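Local coordinates for protein phosphopantothenoylcysteine decarboxylase (Cryptococcus neoformans, PDB 6EOA) that binds flavin mononucleotide as a trimer and probably decarboxylates phosphopantothenoylcysteine in coenzyme A biosynthesis, as a member of the HFCD flavoprotein superfamily, at residues D32-V37 and N62-V67; W106-E111 and C152-T157; D142-I147 and R187-V192. All coordinates share one frame; numbering follows the deposited sequence.

Contact 1: D32-V37 and N62-V67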
loop_
_atom_site.group_PDB
_atom_site.type_symbol
_atom_site.label_atom_id
_atom_site.label_comp_id
_atom_site.label_asym_id
_atom_site.label_seq_id
_atom_site.Cartn_x
_atom_site.Cartn_y
_atom_site.Cartn_z
ATOM N N ASP A 32 30.636 -6.621 25.353
ATOM C CA ASP A 32 30.495 -6.873 23.923
ATOM C C ASP A 32 30.895 -5.632 23.124
ATOM O O ASP A 32 30.224 -4.602 23.183
ATOM C CB ASP A 32 29.058 -7.291 23.593
ATOM C CG ASP A 32 28.924 -7.901 22.205
ATOM O OD1 ASP A 32 29.802 -7.660 21.352
ATOM O OD2 ASP A 32 27.936 -8.626 21.966
ATOM N N GLY A 33 31.991 -5.737 22.377
ATOM C CA GLY A 33 32.518 -4.608 21.629
ATOM C C GLY A 33 32.094 -4.583 20.171
ATOM O O GLY A 33 32.864 -4.183 19.297
ATOM N N ILE A 34 30.864 -5.004 19.904
ATOM C CA ILE A 34 30.369 -5.057 18.533
ATOM C C ILE A 34 29.204 -4.097 18.322
ATOM O O ILE A 34 28.262 -4.061 19.114
ATOM C CB ILE A 34 29.937 -6.486 18.152
ATOM C CG1 ILE A 34 31.113 -7.451 18.324
ATOM C CG2 ILE A 34 29.413 -6.528 16.722
ATOM C CD1 ILE A 34 30.704 -8.884 18.580
ATOM N N PHE A 35 29.290 -3.308 17.254
ATOM C CA PHE A 35 28.224 -2.389 16.877
ATOM C C PHE A 35 27.427 -2.995 15.734
ATOM O O PHE A 35 28.000 -3.421 14.731
ATOM C CB PHE A 35 28.797 -1.029 16.474
ATOM C CG PHE A 35 27.756 0.027 16.239
ATOM C CD1 PHE A 35 27.487 0.487 14.959
ATOM C CD2 PHE A 35 27.049 0.567 17.301
ATOM C CE1 PHE A 35 26.533 1.467 14.746
ATOM C CE2 PHE A 35 26.094 1.543 17.092
ATOM C CZ PHE A 35 25.836 1.993 15.814
ATOM N N ARG A 36 26.108 -3.033 15.885
ATOM C CA ARG A 36 25.261 -3.750 14.941
ATOM C C ARG A 36 24.361 -2.809 14.144
ATOM O O ARG A 36 23.542 -2.080 14.707
ATOM C CB ARG A 36 24.425 -4.792 15.684
ATOM C CG ARG A 36 25.282 -5.868 16.338
ATOM C CD ARG A 36 24.509 -6.715 17.328
ATOM N NE ARG A 36 25.257 -7.918 17.682
ATOM C CZ ARG A 36 26.071 -8.025 18.729
ATOM N NH1 ARG A 36 26.252 -6.997 19.550
ATOM N NH2 ARG A 36 26.705 -9.169 18.957
ATOM N N VAL A 37 24.533 -2.836 12.826
ATOM C CA VAL A 37 23.794 -1.960 11.931
ATOM C C VAL A 37 22.877 -2.764 11.030
ATOM O O VAL A 37 23.307 -3.724 10.395
ATOM C CB VAL A 37 24.741 -1.115 11.046
ATOM C CG1 VAL A 37 23.949 -0.113 10.230
ATOM C CG2 VAL A 37 25.771 -0.400 11.890
ATOM N N ASN A 62 34.897 -3.469 14.205
ATOM C CA ASN A 62 33.945 -3.750 15.282
ATOM C C ASN A 62 32.495 -3.483 14.901
ATOM O O ASN A 62 31.675 -3.139 15.754
ATOM C CB ASN A 62 34.294 -2.935 16.529
ATOM C CG ASN A 62 35.633 -3.327 17.126
ATOM O OD1 ASN A 62 36.461 -2.470 17.434
ATOM N ND2 ASN A 62 35.850 -4.628 17.294
ATOM N N ILE A 63 32.185 -3.643 13.620
ATOM C CA ILE A 63 30.837 -3.405 13.127
ATOM C C ILE A 63 30.322 -4.614 12.356
ATOM O O ILE A 63 31.017 -5.150 11.491
ATOM C CB ILE A 63 30.777 -2.157 12.211
ATOM C CG1 ILE A 63 31.305 -0.919 12.945
ATOM C CG2 ILE A 63 29.354 -1.921 11.707
ATOM C CD1 ILE A 63 31.386 0.322 12.077
ATOM N N ASP A 64 29.106 -5.042 12.680
ATOM C CA ASP A 64 28.415 -6.063 11.899
ATOM C C ASP A 64 27.224 -5.441 11.185
ATOM O O ASP A 64 26.654 -4.454 11.654
ATOM C CB ASP A 64 27.951 -7.223 12.779
ATOM C CG ASP A 64 29.104 -8.076 13.274
ATOM O OD1 ASP A 64 30.160 -8.120 12.598
ATOM O OD2 ASP A 64 28.955 -8.704 14.342
ATOM N N VAL A 65 26.845 -6.018 10.051
ATOM C CA VAL A 65 25.745 -5.473 9.274
ATOM C C VAL A 65 24.768 -6.555 8.831
ATOM O O VAL A 65 25.166 -7.645 8.415
ATOM C CB VAL A 65 26.264 -4.697 8.035
ATOM C CG1 VAL A 65 27.134 -5.587 7.156
ATOM C CG2 VAL A 65 25.108 -4.107 7.245
ATOM N N GLN A 66 23.481 -6.253 8.960
ATOM C CA GLN A 66 22.441 -7.066 8.357
ATOM C C GLN A 66 21.655 -6.191 7.389
ATOM O O GLN A 66 21.522 -4.984 7.597
ATOM C CB GLN A 66 21.531 -7.677 9.421
ATOM C CG GLN A 66 22.182 -8.818 10.194
ATOM C CD GLN A 66 22.712 -9.906 9.279
ATOM O OE1 GLN A 66 21.983 -10.442 8.440
ATOM N NE2 GLN A 66 23.990 -10.239 9.433
ATOM N N VAL A 67 21.144 -6.796 6.324
ATOM C CA VAL A 67 20.509 -6.035 5.258
ATOM C C VAL A 67 19.040 -6.402 5.084
ATOM O O VAL A 67 18.690 -7.580 5.009
ATOM C CB VAL A 67 21.236 -6.253 3.920
ATOM C CG1 VAL A 67 20.545 -5.486 2.794
ATOM C CG2 VAL A 67 22.696 -5.845 4.044
#
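Phe35 and Val37 join the strand that begins at Ile63 through four main-chain hydrogen bonds. Phe35 N donates to Asn62 O over 2.8 Å, and Asp64 N returns a bond of 2.8 Å to Phe35 O. Val37 N then reaches Asp64 O, and Gln66 N reaches Val37 O, each over 2.9 Å. One residue thus bonds to the two residues flanking its opposite number, the pattern of parallel strands. Weaker CA-H...O contacts add to this: Phe35 O also meets Ile63 CA, and Val37 O meets Val65 CA.

A salt bridge stays within 32-37. Arg36 NH2 approaches Asp32 OD2 at 3.3 Å on the syn side of the carboxylate, close to the guanidinium plane. Ile34 CG2 lies over one face of that guanidinium. The same methyl meets Asp64 OD2 across the strands at 3.3 Å. Ile34 CG1 is anti to the carbonyl carbon (chi1 -58°), which leaves CG2 anti to the backbone N and on the side of Asp64.

On the face that carries Phe35, Ile63, Val37 and Val65 the contacts are apolar. Val37 CG2 touches Ile63 CG2 at 3.9 Å, the two side chains crossing at a slant. Ile63 CG2 also sits at the edge of the Phe35 ring, near its plane. Helix 222-237 packs on Phe35, Val37 and Ile63, while helix 50-59 packs on Val65.

The strands are therefore joined by backbone bonds, with the side chains left to sort the faces: one buried and apolar, the other partly exposed, with Arg36, Asp64 and Gln66 against Trp130.

Contact 2: W106-E111 and C152-T157. With FMN (flavin mononucleotide), chain B.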
loop_
_atom_site.group_PDB
_atom_site.type_symbol
_atom_site.label_atom_id
_atom_site.label_comp_id
_atom_site.label_asym_id
_atom_site.label_seq_id
_atom_site.Cartn_x
_atom_site.Cartn_y
_atom_site.Cartn_z
ATOM N N TRP A 106 18.001 -9.950 3.725
ATOM C CA TRP A 106 16.655 -10.384 4.094
ATOM C C TRP A 106 15.593 -9.725 3.215
ATOM O O TRP A 106 15.670 -8.527 2.927
ATOM C CB TRP A 106 16.361 -10.069 5.566
ATOM C CG TRP A 106 17.301 -10.700 6.561
ATOM C CD1 TRP A 106 18.369 -10.103 7.173
ATOM C CD2 TRP A 106 17.244 -12.038 7.074
ATOM N NE1 TRP A 106 18.983 -10.987 8.027
ATOM C CE2 TRP A 106 18.314 -12.181 7.984
ATOM C CE3 TRP A 106 16.397 -13.129 6.850
ATOM C CZ2 TRP A 106 18.556 -13.372 8.670
ATOM C CZ3 TRP A 106 16.639 -14.310 7.530
ATOM C CH2 TRP A 106 17.710 -14.423 8.428
ATOM N N THR A 107 14.598 -10.510 2.807
ATOM C CA THR A 107 13.465 -10.006 2.034
ATOM C C THR A 107 12.140 -10.338 2.733
ATOM O O THR A 107 12.129 -11.060 3.734
ATOM C CB THR A 107 13.447 -10.593 0.609
ATOM O OG1 THR A 107 13.269 -12.013 0.679
ATOM C CG2 THR A 107 14.759 -10.289 -0.117
ATOM N N ASP A 108 11.034 -9.808 2.207
ATOM C CA ASP A 108 9.705 -10.060 2.771
ATOM C C ASP A 108 9.396 -11.555 2.840
ATOM O O ASP A 108 8.790 -12.027 3.801
ATOM C CB ASP A 108 8.616 -9.354 1.948
ATOM C CG ASP A 108 8.711 -7.846 2.023
ATOM O OD1 ASP A 108 9.205 -7.324 3.042
ATOM O OD2 ASP A 108 8.287 -7.175 1.060
ATOM N N GLU A 109 9.826 -12.288 1.814
ATOM C CA GLU A 109 9.587 -13.726 1.712
ATOM C C GLU A 109 10.105 -14.492 2.931
ATOM O O GLU A 109 9.446 -15.415 3.417
ATOM C CB GLU A 109 10.234 -14.286 0.439
ATOM C CG GLU A 109 9.459 -14.019 -0.856
ATOM C CD GLU A 109 9.366 -12.542 -1.201
ATOM O OE1 GLU A 109 8.231 -12.041 -1.361
ATOM O OE2 GLU A 109 10.422 -11.880 -1.306
ATOM N N ASP A 110 11.284 -14.110 3.419
ATOM C CA ASP A 110 11.908 -14.804 4.547
ATOM C C ASP A 110 11.055 -14.736 5.807
ATOM O O ASP A 110 11.082 -15.645 6.637
ATOM C CB ASP A 110 13.291 -14.219 4.847
ATOM C CG ASP A 110 14.236 -14.319 3.669
ATOM O OD1 ASP A 110 14.298 -15.395 3.041
ATOM O OD2 ASP A 110 14.906 -13.312 3.364
ATOM N N GLU A 111 10.298 -13.655 5.948
ATOM C CA GLU A 111 9.539 -13.422 7.166
ATOM C C GLU A 111 8.358 -14.375 7.296
ATOM O O GLU A 111 7.922 -14.688 8.402
ATOM C CB GLU A 111 9.055 -11.977 7.219
ATOM C CG GLU A 111 8.758 -11.489 8.622
ATOM C CD GLU A 111 8.372 -10.028 8.659
ATOM O OE1 GLU A 111 8.062 -9.465 7.588
ATOM O OE2 GLU A 111 8.380 -9.444 9.760
ATOM N N CYS A 152 2.880 -0.669 7.375
ATOM C CA CYS A 152 3.918 -1.658 7.643
ATOM C C CYS A 152 3.616 -3.044 7.080
ATOM O O CYS A 152 3.658 -4.034 7.808
ATOM C CB CYS A 152 4.175 -1.756 9.152
ATOM S SG CYS A 152 2.703 -1.679 10.196
ATOM N N ASP A 153 3.351 -3.118 5.776
ATOM C CA ASP A 153 3.041 -4.395 5.134
ATOM C C ASP A 153 4.251 -5.003 4.424
ATOM O O ASP A 153 4.113 -5.684 3.409
ATOM C CB ASP A 153 1.871 -4.240 4.146
ATOM C CG ASP A 153 2.089 -3.119 3.136
ATOM O OD1 ASP A 153 3.211 -2.574 3.060
ATOM O OD2 ASP A 153 1.127 -2.791 2.406
ATOM N N SER A 154 5.436 -4.758 4.969
ATOM C CA SER A 154 6.653 -5.384 4.463
ATOM C C SER A 154 7.628 -5.580 5.613
ATOM O O SER A 154 7.417 -5.043 6.699
ATOM C CB SER A 154 7.286 -4.533 3.359
ATOM O OG SER A 154 7.764 -3.307 3.884
ATOM N N LEU A 155 8.687 -6.351 5.382
ATOM C CA LEU A 155 9.689 -6.579 6.416
ATOM C C LEU A 155 10.302 -5.263 6.877
ATOM O O LEU A 155 10.427 -5.009 8.078
ATOM C CB LEU A 155 10.785 -7.518 5.907
ATOM C CG LEU A 155 11.989 -7.686 6.839
ATOM C CD1 LEU A 155 11.554 -8.219 8.201
ATOM C CD2 LEU A 155 13.031 -8.600 6.207
ATOM N N ALA A 156 10.664 -4.423 5.914
ATOM C CA ALA A 156 11.339 -3.161 6.198
ATOM C C ALA A 156 10.500 -2.243 7.082
ATOM O O ALA A 156 11.000 -1.658 8.044
ATOM C CB ALA A 156 11.691 -2.457 4.899
ATOM N N THR A 157 9.218 -2.120 6.756
ATOM C CA THR A 157 8.350 -1.186 7.460
ATOM C C THR A 157 7.833 -1.763 8.778
ATOM O O THR A 157 7.551 -1.016 9.716
ATOM C CB THR A 157 7.164 -0.776 6.585
ATOM O OG1 THR A 157 6.541 -1.950 6.060
ATOM C CG2 THR A 157 7.637 0.092 5.419
HETATM N N1 FMN B . 1.478 -6.982 13.067
HETATM C C2 FMN B . 0.660 -6.521 14.081
HETATM O O2 FMN B . 0.200 -5.379 14.021
HETATM N N3 FMN B . 0.370 -7.338 15.161
HETATM C C4 FMN B . 0.891 -8.616 15.232
HETATM O O4 FMN B . 0.624 -9.335 16.194
HETATM C C4A FMN B . 1.715 -9.085 14.208
HETATM N N5 FMN B . 2.244 -10.362 14.262
HETATM C C5A FMN B . 3.055 -10.820 13.239
HETATM C C6 FMN B . 3.585 -12.106 13.287
HETATM C C7 FMN B . 4.401 -12.568 12.259
HETATM C C7M FMN B . 4.975 -13.956 12.317
HETATM C C8 FMN B . 4.685 -11.737 11.179
HETATM C C8M FMN B . 5.565 -12.211 10.058
HETATM C C9 FMN B . 4.156 -10.454 11.130
HETATM C C9A FMN B . 3.342 -9.992 12.157
HETATM N N10 FMN B . 2.812 -8.715 12.104
HETATM C C10 FMN B . 2.003 -8.258 13.125
HETATM C "C1'" FMN B . 3.119 -7.819 10.941
HETATM C "C2'" FMN B . 1.995 -7.895 9.913
HETATM O "O2'" FMN B . 1.608 -9.236 9.685
HETATM C "C3'" FMN B . 2.434 -7.257 8.603
HETATM O "O3'" FMN B . 2.578 -5.871 8.823
HETATM C "C4'" FMN B . 1.405 -7.514 7.508
HETATM O "O4'" FMN B . 1.945 -7.194 6.244
HETATM C "C5'" FMN B . 0.154 -6.685 7.762
HETATM O "O5'" FMN B . -0.872 -7.105 6.893
HETATM P P FMN B . -2.414 -6.776 7.245
HETATM O O1P FMN B . -2.670 -5.311 6.973
HETATM O O2P FMN B . -2.732 -7.072 8.694
HETATM O O3P FMN B . -3.284 -7.630 6.363
#
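Asp108 makes the one hydrogen bond between the segments. Its OD1 accepts from Leu155 N at 2.6 Å, with an N-H...O angle of 170°. The N-H comes from above the carboxylate plane, 35° out of it. Asp108 CG lies anti to its own carbonyl carbon (chi1 -66°), which sets it beside the start of helix 155-162. The carboxylate also lies against Ser154, with OD1 3.4 Å from Ser154 CB.

Other polar bonds stay within each segment. Thr107 N donates to Asp110 OD2 at 2.9 Å across the short helical turn. Ser154 stands at the N-cap position, and its OG shares a hydrogen bond of 2.8 Å with Thr157 OG1.

Packing gathers on Leu155, whose two methyls have different neighbours. CD2 meets Trp106 CB at 3.7 Å and lies near Thr107 O. CD1 meets Glu111 CD at 3.7 Å. Leu123 and His124 of helix 123-130 also touch Leu155.

The flavin adds ligand contacts. Glu111 CG lies 3.6 Å from the FMN methyl C8M. Cys152 O lies by the ribityl O3', at a modelled distance that is doubtfully short for a hydrogen bond. Most of the polar grip on this FMN comes from the second subunit, including its Ser140, Gly43 and Thr70.

The arrangement belongs to a flavin site at a subunit interface, as in the HFCD family, beside the N-terminus of helix 155-162.

Contact 3: D142-I147 and R187-V192. With FMN (flavin mononucleotide), chain C.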
loop_
_atom_site.group_PDB
_atom_site.type_symbol
_atom_site.label_atom_id
_atom_site.label_comp_id
_atom_site.label_asym_id
_atom_site.label_seq_id
_atom_site.Cartn_x
_atom_site.Cartn_y
_atom_site.Cartn_z
ATOM N N ASP A 142 8.469 6.483 -1.931
ATOM C CA ASP A 142 7.429 5.549 -1.507
ATOM C C ASP A 142 7.645 5.092 -0.069
ATOM O O ASP A 142 6.716 5.101 0.741
ATOM C CB ASP A 142 7.383 4.333 -2.433
ATOM C CG ASP A 142 6.193 3.419 -2.150
ATOM O OD1 ASP A 142 5.042 3.912 -2.137
ATOM O OD2 ASP A 142 6.410 2.206 -1.936
ATOM N N LEU A 143 8.871 4.689 0.247
ATOM C CA LEU A 143 9.164 4.199 1.585
ATOM C C LEU A 143 9.018 5.330 2.597
ATOM O O LEU A 143 8.507 5.126 3.698
ATOM C CB LEU A 143 10.564 3.592 1.647
ATOM C CG LEU A 143 11.008 3.068 3.015
ATOM C CD1 LEU A 143 9.995 2.073 3.566
ATOM C CD2 LEU A 143 12.381 2.428 2.906
ATOM N N LEU A 144 9.451 6.528 2.206
ATOM C CA LEU A 144 9.290 7.713 3.038
ATOM C C LEU A 144 7.815 7.967 3.331
ATOM O O LEU A 144 7.432 8.226 4.471
ATOM C CB LEU A 144 9.917 8.936 2.363
ATOM C CG LEU A 144 9.645 10.266 3.067
ATOM C CD1 LEU A 144 10.214 10.255 4.482
ATOM C CD2 LEU A 144 10.202 11.440 2.268
ATOM N N ALA A 145 6.994 7.892 2.289
ATOM C CA ALA A 145 5.551 8.067 2.427
ATOM C C ALA A 145 4.937 6.973 3.301
ATOM O O ALA A 145 4.079 7.250 4.138
ATOM C CB ALA A 145 4.889 8.087 1.052
ATOM N N LYS A 146 5.377 5.732 3.108
ATOM C CA LYS A 146 4.865 4.618 3.908
ATOM C C LYS A 146 5.234 4.767 5.380
ATOM O O LYS A 146 4.410 4.512 6.262
ATOM C CB LYS A 146 5.388 3.282 3.384
ATOM C CG LYS A 146 4.783 2.837 2.059
ATOM C CD LYS A 146 4.805 1.326 1.968
ATOM C CE LYS A 146 5.241 0.837 0.599
ATOM N NZ LYS A 146 4.179 0.964 -0.438
ATOM N N ILE A 147 6.475 5.171 5.639
ATOM C CA ILE A 147 6.944 5.394 7.004
ATOM C C ILE A 147 6.136 6.500 7.675
ATOM O O ILE A 147 5.662 6.339 8.804
ATOM C CB ILE A 147 8.442 5.765 7.038
ATOM C CG1 ILE A 147 9.297 4.569 6.618
ATOM C CG2 ILE A 147 8.847 6.235 8.431
ATOM C CD1 ILE A 147 10.747 4.913 6.345
ATOM N N ARG A 187 6.560 17.426 3.877
ATOM C CA ARG A 187 5.599 17.082 4.919
ATOM C C ARG A 187 5.914 15.715 5.540
ATOM O O ARG A 187 5.669 15.497 6.727
ATOM C CB ARG A 187 4.175 17.093 4.360
ATOM C CG ARG A 187 3.104 16.708 5.370
ATOM C CD ARG A 187 1.706 16.781 4.767
ATOM N NE ARG A 187 1.321 18.152 4.442
ATOM C CZ ARG A 187 0.223 18.486 3.770
ATOM N NH1 ARG A 187 -0.611 17.545 3.339
ATOM N NH2 ARG A 187 -0.041 19.762 3.525
ATOM N N HIS A 188 6.457 14.801 4.740
ATOM C CA HIS A 188 6.821 13.473 5.236
ATOM C C HIS A 188 8.154 13.506 5.975
ATOM O O HIS A 188 8.329 12.811 6.980
ATOM C CB HIS A 188 6.882 12.459 4.093
ATOM C CG HIS A 188 5.556 12.189 3.453
ATOM N ND1 HIS A 188 5.426 11.494 2.270
ATOM C CD2 HIS A 188 4.299 12.527 3.830
ATOM C CE1 HIS A 188 4.147 11.415 1.945
ATOM N NE2 HIS A 188 3.443 12.031 2.877
ATOM N N LEU A 189 9.092 14.305 5.472
ATOM C CA LEU A 189 10.356 14.512 6.165
ATOM C C LEU A 189 10.087 15.127 7.530
ATOM O O LEU A 189 10.764 14.812 8.503
ATOM C CB LEU A 189 11.299 15.411 5.356
ATOM C CG LEU A 189 11.886 14.861 4.053
ATOM C CD1 LEU A 189 12.715 15.940 3.357
ATOM C CD2 LEU A 189 12.725 13.613 4.307
ATOM N N ALA A 190 9.088 16.001 7.590
ATOM C CA ALA A 190 8.699 16.648 8.839
ATOM C C ALA A 190 8.151 15.637 9.841
ATOM O O ALA A 190 8.564 15.618 11.000
ATOM C CB ALA A 190 7.672 17.741 8.572
ATOM N N VAL A 191 7.216 14.804 9.388
ATOM C CA VAL A 191 6.654 13.744 10.218
ATOM C C VAL A 191 7.747 12.790 10.694
ATOM O O VAL A 191 7.854 12.478 11.877
ATOM C CB VAL A 191 5.572 12.947 9.457
ATOM C CG1 VAL A 191 5.217 11.671 10.206
ATOM C CG2 VAL A 191 4.339 13.804 9.236
ATOM N N VAL A 192 8.571 12.340 9.758
ATOM C CA VAL A 192 9.653 11.415 10.057
ATOM C C VAL A 192 10.662 12.002 11.063
ATOM O O VAL A 192 11.187 11.288 11.926
ATOM C CB VAL A 192 10.354 11.001 8.742
ATOM C CG1 VAL A 192 11.766 10.536 8.983
ATOM C CG2 VAL A 192 9.538 9.924 8.037
HETATM N N1 FMN C . 11.902 6.042 -6.596
HETATM C C2 FMN C . 12.642 6.903 -5.809
HETATM O O2 FMN C . 12.115 7.444 -4.835
HETATM N N3 FMN C . 13.965 7.161 -6.123
HETATM C C4 FMN C . 14.555 6.560 -7.220
HETATM O O4 FMN C . 15.734 6.794 -7.487
HETATM C C4A FMN C . 13.811 5.688 -8.014
HETATM N N5 FMN C . 14.386 5.078 -9.114
HETATM C C5A FMN C . 13.640 4.211 -9.893
HETATM C C6 FMN C . 14.217 3.589 -10.998
HETATM C C7 FMN C . 13.469 2.717 -11.782
HETATM C C7M FMN C . 14.093 2.052 -12.976
HETATM C C8 FMN C . 12.139 2.465 -11.456
HETATM C C8M FMN C . 11.310 1.530 -12.288
HETATM C C9 FMN C . 11.565 3.084 -10.353
HETATM C C9A FMN C . 12.311 3.956 -9.570
HETATM N N10 FMN C . 11.736 4.568 -8.469
HETATM C C10 FMN C . 12.480 5.433 -7.693
HETATM C "C1'" FMN C . 10.303 4.299 -8.120
HETATM C "C2'" FMN C . 10.222 3.210 -7.054
HETATM O "O2'" FMN C . 11.086 2.134 -7.365
HETATM C "C3'" FMN C . 8.794 2.704 -6.925
HETATM O "O3'" FMN C . 8.012 3.744 -6.383
HETATM C "C4'" FMN C . 8.738 1.476 -6.023
HETATM O "O4'" FMN C . 7.487 0.834 -6.145
HETATM C "C5'" FMN C . 8.972 1.882 -4.575
HETATM O "O5'" FMN C . 9.158 0.728 -3.787
HETATM P P FMN C . 9.898 0.838 -2.356
HETATM O O1P FMN C . 8.942 1.460 -1.363
HETATM O O2P FMN C . 11.148 1.686 -2.436
HETATM O O3P FMN C . 10.271 -0.553 -1.918
#
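Two helices of the Rossmann-like alpha/beta fold of the HFCD flavoproteins meet here, and the first of them borders an FMN site. Leu144 and Ala145 of helix 141-149 pack on His188 of helix 183-195. The axes of the two short segments approach to 9.2 Å and cross at 52°.

Leu144 fits among three residues. Its CG meets His188 CB at 3.7 Å, and CD1 meets Val192 CG2 at 3.6 Å. The other methyl, CD2, touches Leu189 CD2, and these two side chains cross at about a right angle. Leu144 CG lies anti to its backbone N (chi1 172°), which carries it to His188. Val192 CG2 also touches Ile147 CG2, which joins the next turn of the first helix to the same patch.

The His188 ring lies against the backbone of the first helix. Its ND1 is 3.4 Å from Ala145 CA, and CE1 is 3.5 Å from Ala145 CB. The approach to the ring is oblique. Leu144, Ile147, Leu189 and Val192 meet through carbon atoms alone, while His188 also brings ND1 against Ala145. All six touching residues are buried. Gly149 of the third subunit also packs on His188, and its Gly150 packs on Ala145.

The polar side of helix 141-149 points elsewhere. Asp142 OD2 lies 2.7 Å from the phosphate oxygen O1P of FMN and takes a weak bond from Lys146 NZ at 3.0 Å, part of a salt bridge. Lys146 also pairs with Asp153 of the third subunit.

The arrangement is a buried helix-helix contact behind the helix start that lies beside the FMN phosphate, in a flavin site completed by a neighbouring subunit.

In the fold
Contact 3 is buried, while contacts 1 and 2 are partly buried. Contact 1 joins two neighbouring strands of the parallel sheet, with helix 50-59 as the crossover, and lies away from the flavin. Contact 2 follows on the other edge of strand 63-69: Val67 O and Gln66 OE1 both pair with Trp106. Contacts 2 and 3 touch where Thr157 meets Leu143, on helices consecutive in the chain. They also border equivalent flavin sites from opposite sides of a subunit interface, each completed by a different subunit. The chemistry changes accordingly. Backbone bonds dominate contact 1, one carboxylate bond and a leucine contact 2, and apolar helix packing contact 3.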